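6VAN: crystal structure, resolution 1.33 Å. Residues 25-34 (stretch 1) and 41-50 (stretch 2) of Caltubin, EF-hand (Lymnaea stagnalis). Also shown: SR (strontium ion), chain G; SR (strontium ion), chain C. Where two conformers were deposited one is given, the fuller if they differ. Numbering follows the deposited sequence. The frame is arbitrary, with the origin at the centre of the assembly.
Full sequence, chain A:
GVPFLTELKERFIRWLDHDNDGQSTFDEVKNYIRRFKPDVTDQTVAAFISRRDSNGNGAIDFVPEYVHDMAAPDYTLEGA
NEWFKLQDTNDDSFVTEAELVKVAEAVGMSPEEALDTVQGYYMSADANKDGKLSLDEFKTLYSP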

ATOM      1  N   THR A  25      10.540   5.270  10.949  1.00 23.39           N
ATOM      2  CA  THR A  25      10.448   4.505  12.204  1.00 24.00           C
ATOM      3  C   THR A  25       8.995   4.077  12.408  1.00 25.79           C
ATOM      4  O   THR A  25       8.114   4.553  11.662  1.00 24.14           O
ATOM      5  CB  THR A  25      10.962   5.324  13.400  1.00 24.65           C
ATOM      6  OG1 THR A  25      10.141   6.480  13.553  1.00 25.61           O
ATOM      7  CG2 THR A  25      12.403   5.757  13.236  1.00 23.67           C
ATOM      8  N   PHE A  26       8.778   3.228  13.404  1.00 26.34           N
ATOM      9  CA  PHE A  26       7.487   2.554  13.709  1.00 26.70           C
ATOM     10  C   PHE A  26       6.298   3.523  13.638  1.00 28.68           C
ATOM     11  O   PHE A  26       5.356   3.277  12.867  1.00 23.01           O
ATOM     12  CB  PHE A  26       7.546   1.920  15.097  1.00 29.45           C
ATOM     13  CG  PHE A  26       6.336   1.076  15.381  1.00 26.77           C
ATOM     14  CD1 PHE A  26       6.287  -0.241  14.952  1.00 27.89           C
ATOM     15  CD2 PHE A  26       5.238   1.610  16.027  1.00 27.65           C
ATOM     16  CE1 PHE A  26       5.159  -1.013  15.178  1.00 27.67           C
ATOM     17  CE2 PHE A  26       4.113   0.835  16.259  1.00 25.99           C
ATOM     18  CZ  PHE A  26       4.079  -0.472  15.831  1.00 26.12           C
ATOM     19  N   ASP A  27       6.312   4.576  14.448  1.00 27.62           N
ATOM     20  CA  ASP A  27       5.167   5.515  14.603  1.00 29.15           C
ATOM     21  C   ASP A  27       4.910   6.246  13.281  1.00 26.07           C
ATOM     22  O   ASP A  27       3.767   6.646  13.034  1.00 24.29           O
ATOM     23  CB  ASP A  27       5.394   6.478  15.768  1.00 31.61           C
ATOM     24  CG  ASP A  27       5.150   5.826  17.120  1.00 34.77           C
ATOM     25  OD1 ASP A  27       4.024   5.300  17.328  1.00 37.01           O
ATOM     26  OD2 ASP A  27       6.091   5.809  17.941  1.00 39.31           O
ATOM     27  N   GLU A  28       5.934   6.376  12.447  1.00 24.44           N
ATOM     28  CA  GLU A  28       5.815   7.059  11.143  1.00 23.47           C
ATOM     29  C   GLU A  28       5.112   6.132  10.159  1.00 20.93           C
ATOM     30  O   GLU A  28       4.171   6.604   9.485  1.00 20.72           O
ATOM     31  CB  GLU A  28       7.189   7.420  10.633  1.00 22.69           C
ATOM     32  CG  GLU A  28       7.968   8.237  11.631  1.00 23.95           C
ATOM     33  CD  GLU A  28       9.349   8.561  11.121  1.00 22.60           C
ATOM     34  OE1 GLU A  28      10.326   7.864  11.558  1.00 23.26           O
ATOM     35  OE2 GLU A  28       9.443   9.462  10.303  1.00 24.64           O
ATOM     36  N   VAL A  29       5.508   4.857  10.148  1.00 19.24           N
ATOM     37  CA  VAL A  29       4.876   3.841   9.255  1.00 20.34           C
ATOM     38  C   VAL A  29       3.439   3.675   9.750  1.00 21.20           C
ATOM     39  O   VAL A  29       2.536   3.629   8.927  1.00 19.89           O
ATOM     40  CB  VAL A  29       5.653   2.521   9.213  1.00 20.71           C
ATOM     41  CG1 VAL A  29       4.928   1.452   8.399  1.00 20.90           C
ATOM     42  CG2 VAL A  29       7.063   2.736   8.670  1.00 20.56           C
ATOM     43  N   LYS A  30       3.219   3.652  11.064  1.00 20.65           N
ATOM     44  CA  LYS A  30       1.862   3.486  11.660  1.00 21.67           C
ATOM     45  C   LYS A  30       0.958   4.645  11.256  1.00 22.31           C
ATOM     46  O   LYS A  30      -0.147   4.364  10.791  1.00 21.67           O
ATOM     47  CB  LYS A  30       1.950   3.359  13.177  1.00 22.47           C
ATOM     48  CG  LYS A  30       0.666   2.865  13.810  1.00 23.58           C
ATOM     49  CD  LYS A  30       0.851   2.400  15.211  1.00 25.32           C
ATOM     50  CE  LYS A  30      -0.445   1.973  15.857  1.00 26.53           C
ATOM     51  NZ  LYS A  30      -0.214   1.617  17.276  1.00 28.29           N
ATOM     52  N   ASN A  31       1.407   5.889  11.387  1.00 20.10           N
ATOM     53  CA  ASN A  31       0.636   7.097  11.003  1.00 21.60           C
ATOM     54  C   ASN A  31       0.337   7.054   9.500  1.00 21.18           C
ATOM     55  O   ASN A  31      -0.765   7.467   9.113  1.00 22.25           O
ATOM     56  CB  ASN A  31       1.356   8.351  11.485  1.00 23.58           C
ATOM     57  CG  ASN A  31       1.096   8.610  12.954  1.00 25.26           C
ATOM     58  OD1 ASN A  31       0.476   7.787  13.636  1.00 27.46           O
ATOM     59  ND2 ASN A  31       1.550   9.753  13.448  1.00 29.72           N
ATOM     60  N   TYR A  32       1.258   6.509   8.711  1.00 20.37           N
ATOM     61  CA  TYR A  32       1.069   6.268   7.259  1.00 20.34           C
ATOM     62  C   TYR A  32      -0.105   5.297   7.041  1.00 20.89           C
ATOM     63  O   TYR A  32      -1.111   5.672   6.408  1.00 20.19           O
ATOM     64  CB  TYR A  32       2.376   5.772   6.648  1.00 21.36           C
ATOM     65  CG  TYR A  32       2.213   5.200   5.274  1.00 21.24           C
ATOM     66  CD1 TYR A  32       1.853   6.010   4.220  1.00 22.80           C
ATOM     67  CD2 TYR A  32       2.402   3.848   5.036  1.00 20.99           C
ATOM     68  CE1 TYR A  32       1.713   5.497   2.944  1.00 22.92           C
ATOM     69  CE2 TYR A  32       2.257   3.315   3.767  1.00 22.66           C
ATOM     70  CZ  TYR A  32       1.895   4.146   2.726  1.00 23.13           C
ATOM     71  OH  TYR A  32       1.750   3.647   1.465  1.00 25.29           O
ATOM     72  N   ILE A  33      -0.010   4.083   7.573  1.00 17.78           N
ATOM     73  CA  ILE A  33      -1.048   3.037   7.333  1.00 18.82           C
ATOM     74  C   ILE A  33      -2.366   3.462   7.991  1.00 19.98           C
ATOM     75  O   ILE A  33      -3.430   3.122   7.444  1.00 17.53           O
ATOM     76  CB  ILE A  33      -0.574   1.654   7.797  1.00 17.96           C
ATOM     77  CG1 ILE A  33       0.663   1.205   7.005  1.00 17.98           C
ATOM     78  CG2 ILE A  33      -1.703   0.639   7.713  1.00 18.24           C
ATOM     79  CD1 ILE A  33       1.260  -0.088   7.472  1.00 18.04           C
ATOM     80  N   ARG A  34      -2.325   4.191   9.103  1.00 19.35           N
ATOM     81  CA  ARG A  34      -3.551   4.578   9.849  1.00 20.59           C
ATOM     82  C   ARG A  34      -4.454   5.463   8.996  1.00 20.13           C
ATOM     83  O   ARG A  34      -5.670   5.438   9.258  1.00 21.12           O
ATOM     84  CB  ARG A  34      -3.202   5.332  11.132  1.00 21.69           C
ATOM     85  CG  ARG A  34      -3.203   4.454  12.365  1.00 23.26           C
ATOM     86  CD  ARG A  34      -2.990   5.278  13.636  1.00 25.09           C
ATOM     87  NE  ARG A  34      -3.181   4.489  14.846  1.00 28.74           N
ATOM     88  CZ  ARG A  34      -2.845   4.877  16.074  1.00 30.92           C
ATOM     89  NH1 ARG A  34      -2.284   6.061  16.266  1.00 33.14           N
ATOM     90  NH2 ARG A  34      -3.060   4.069  17.104  1.00 32.17           N
ATOM     91  N   THR A  41      -3.050  -2.910  13.397  1.00 17.48           N
ATOM     92  CA  THR A  41      -2.344  -3.457  14.565  1.00 19.41           C
ATOM     93  C   THR A  41      -0.867  -3.097  14.497  1.00 20.55           C
ATOM     94  O   THR A  41      -0.310  -2.903  13.376  1.00 19.38           O
ATOM     95  CB  THR A  41      -2.489  -4.968  14.654  1.00 19.15           C
ATOM     96  OG1 THR A  41      -1.809  -5.561  13.566  1.00 20.38           O
ATOM     97  CG2 THR A  41      -3.933  -5.416  14.674  1.00 20.22           C
ATOM     98  N   ASP A  42      -0.242  -3.010  15.661  1.00 20.38           N
ATOM     99  CA  ASP A  42       1.209  -2.793  15.794  1.00 22.39           C
ATOM    100  C   ASP A  42       1.967  -3.896  15.062  1.00 20.60           C
ATOM    101  O   ASP A  42       2.986  -3.574  14.433  1.00 20.00           O
ATOM    102  CB  ASP A  42       1.586  -2.693  17.274  1.00 24.22           C
ATOM    103  CG  ASP A  42       1.291  -1.325  17.868  1.00 28.67           C
ATOM    104  OD1 ASP A  42       0.418  -0.607  17.316  1.00 29.54           O
ATOM    105  OD2 ASP A  42       1.959  -0.963  18.866  1.00 30.76           O
ATOM    106  N   GLN A  43       1.507  -5.147  15.101  1.00 19.34           N
ATOM    107  CA  GLN A  43       2.212  -6.283  14.460  1.00 21.44           C
ATOM    108  C   GLN A  43       2.141  -6.171  12.930  1.00 22.57           C
ATOM    109  O   GLN A  43       3.121  -6.527  12.256  1.00 21.90           O
ATOM    110  CB  GLN A  43       1.633  -7.620  14.894  1.00 23.12           C
ATOM    111  CG  GLN A  43       2.317  -8.806  14.214  1.00 25.74           C
ATOM    112  N   THR A  44       1.017  -5.721  12.371  1.00 21.00           N
ATOM    113  CA  THR A  44       0.941  -5.496  10.902  1.00 20.16           C
ATOM    114  C   THR A  44       2.035  -4.495  10.514  1.00 19.21           C
ATOM    115  O   THR A  44       2.718  -4.745   9.468  1.00 20.81           O
ATOM    116  CB  THR A  44      -0.455  -5.059  10.451  1.00 20.30           C
ATOM    117  OG1 THR A  44      -1.301  -6.196  10.594  1.00 23.63           O
ATOM    118  CG2 THR A  44      -0.454  -4.562   9.024  1.00 20.72           C
ATOM    119  N   VAL A  45       2.112  -3.380  11.257  1.00 20.65           N
ATOM    120  CA  VAL A  45       3.087  -2.281  11.014  1.00 22.25           C
ATOM    121  C   VAL A  45       4.487  -2.886  11.065  1.00 23.59           C
ATOM    122  O   VAL A  45       5.287  -2.547  10.191  1.00 22.52           O
ATOM    123  CB  VAL A  45       2.919  -1.116  12.005  1.00 22.91           C
ATOM    124  CG1 VAL A  45       4.063  -0.107  11.885  1.00 23.76           C
ATOM    125  CG2 VAL A  45       1.565  -0.430  11.832  1.00 23.26           C
ATOM    126  N   ALA A  46       4.766  -3.774  12.023  1.00 24.18           N
ATOM    127  CA  ALA A  46       6.106  -4.381  12.203  1.00 23.59           C
ATOM    128  C   ALA A  46       6.469  -5.250  10.991  1.00 23.65           C
ATOM    129  O   ALA A  46       7.617  -5.153  10.540  1.00 23.28           O
ATOM    130  CB  ALA A  46       6.146  -5.146  13.511  1.00 24.17           C
ATOM    131  N   ALA A  47       5.522  -6.026  10.436  1.00 21.56           N
ATOM    132  CA  ALA A  47       5.740  -6.972   9.314  1.00 21.61           C
ATOM    133  C   ALA A  47       6.015  -6.198   8.004  1.00 19.50           C
ATOM    134  O   ALA A  47       6.804  -6.691   7.155  1.00 18.89           O
ATOM    135  CB  ALA A  47       4.526  -7.847   9.143  1.00 22.99           C
ATOM    136  N   PHE A  48       5.318  -5.075   7.842  1.00 19.59           N
ATOM    137  CA  PHE A  48       5.505  -4.126   6.715  1.00 17.85           C
ATOM    138  C   PHE A  48       6.965  -3.653   6.711  1.00 17.95           C
ATOM    139  O   PHE A  48       7.648  -3.720   5.661  1.00 16.50           O
ATOM    140  CB  PHE A  48       4.531  -2.967   6.855  1.00 17.52           C
ATOM    141  CG  PHE A  48       4.524  -2.034   5.673  1.00 17.29           C
ATOM    142  CD1 PHE A  48       5.411  -0.975   5.604  1.00 17.56           C
ATOM    143  CD2 PHE A  48       3.628  -2.218   4.621  1.00 16.30           C
ATOM    144  CE1 PHE A  48       5.414  -0.112   4.517  1.00 17.38           C
ATOM    145  CE2 PHE A  48       3.631  -1.352   3.542  1.00 15.95           C
ATOM    146  CZ  PHE A  48       4.518  -0.299   3.496  1.00 17.22           C
ATOM    147  N   ILE A  49       7.436  -3.217   7.880  1.00 19.47           N
ATOM    148  CA  ILE A  49       8.836  -2.751   8.043  1.00 19.78           C
ATOM    149  C   ILE A  49       9.787  -3.929   7.756  1.00 20.44           C
ATOM    150  O   ILE A  49      10.757  -3.727   7.004  1.00 20.32           O
ATOM    151  CB  ILE A  49       9.042  -2.079   9.427  1.00 18.98           C
ATOM    152  CG1 ILE A  49       8.263  -0.769   9.542  1.00 20.12           C
ATOM    153  CG2 ILE A  49      10.545  -1.887   9.697  1.00 19.50           C
ATOM    154  CD1 ILE A  49       8.244  -0.122  10.929  1.00 20.76           C
ATOM    155  N   SER A  50       9.520  -5.131   8.291  0.70 20.72           N
ATOM    156  CA  SER A  50      10.431  -6.308   8.209  0.70 22.33           C
ATOM    157  C   SER A  50      10.676  -6.742   6.755  0.70 22.45           C
ATOM    158  O   SER A  50      11.797  -7.129   6.445  0.70 22.64           O
ATOM    159  CB  SER A  50       9.936  -7.467   9.054  0.70 23.49           C
ATOM    160  OG  SER A  50      10.661  -8.657   8.763  0.70 26.68           O
TER
HETATM  161 SR    SR G 205      -4.065  -4.876  10.848  1.00 42.46          SR
HETATM  162 SR    SR C 201      11.981   9.646  10.538  0.70 19.50          SR
HETATM  163  O   HOH W   1      13.500   8.593  12.429  1.00 32.13           O
HETATM  164  O   HOH W   2      -5.007  -7.583  11.528  1.00 41.29           O
HETATM  165  O   HOH W   3      -6.529  -5.678  11.660  1.00 38.50           O

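Two helices that cross steeply can still pack closely if one offers a small knob and the other a hole to receive it. In this EF-hand protein, helices 26-34 and 42-50 run at 110° to each other, their axes 9.6 Å apart at closest approach, and the knob is Val-45, itself buried and seated among Phe-26, Val-29, Lys-30 and Ile-33. The two stretches bury 530 Å² between them.

Phe-26 forms the outer wall. Its chi1, near t, brings the ring across so that Val-45 CG1 lies over one face, 3.9 Å from the centroid in a CH-pi contact, while Asp-42 O approaches the ring edge, 3.4 Å from Phe-26 CE1. Val-29, buried and with its CA-to-CB bond toward the other helix, puts both methyls to use: its CG1 lies 3.7 Å from Phe-48 CD1 and its CG2 3.8 Å from Ile-49 CG1. Lys-30 serves twice. Its aliphatic chain flanks the knob, with CG 3.9 Å from Val-45 CG2, and its fully extended chi angles carry NZ to a salt bridge with Asp-42 OD1, modelled at a very short 2.3 Å. Tyr-32 adds a looser contact, CE2 to Phe-48 CZ at 4.3 Å. Ile-33 completes the hole, its CD1 4.4 Å from Val-45 CG2 and over a face of the Phe-48 ring, 4.2 Å from Phe-48 CG.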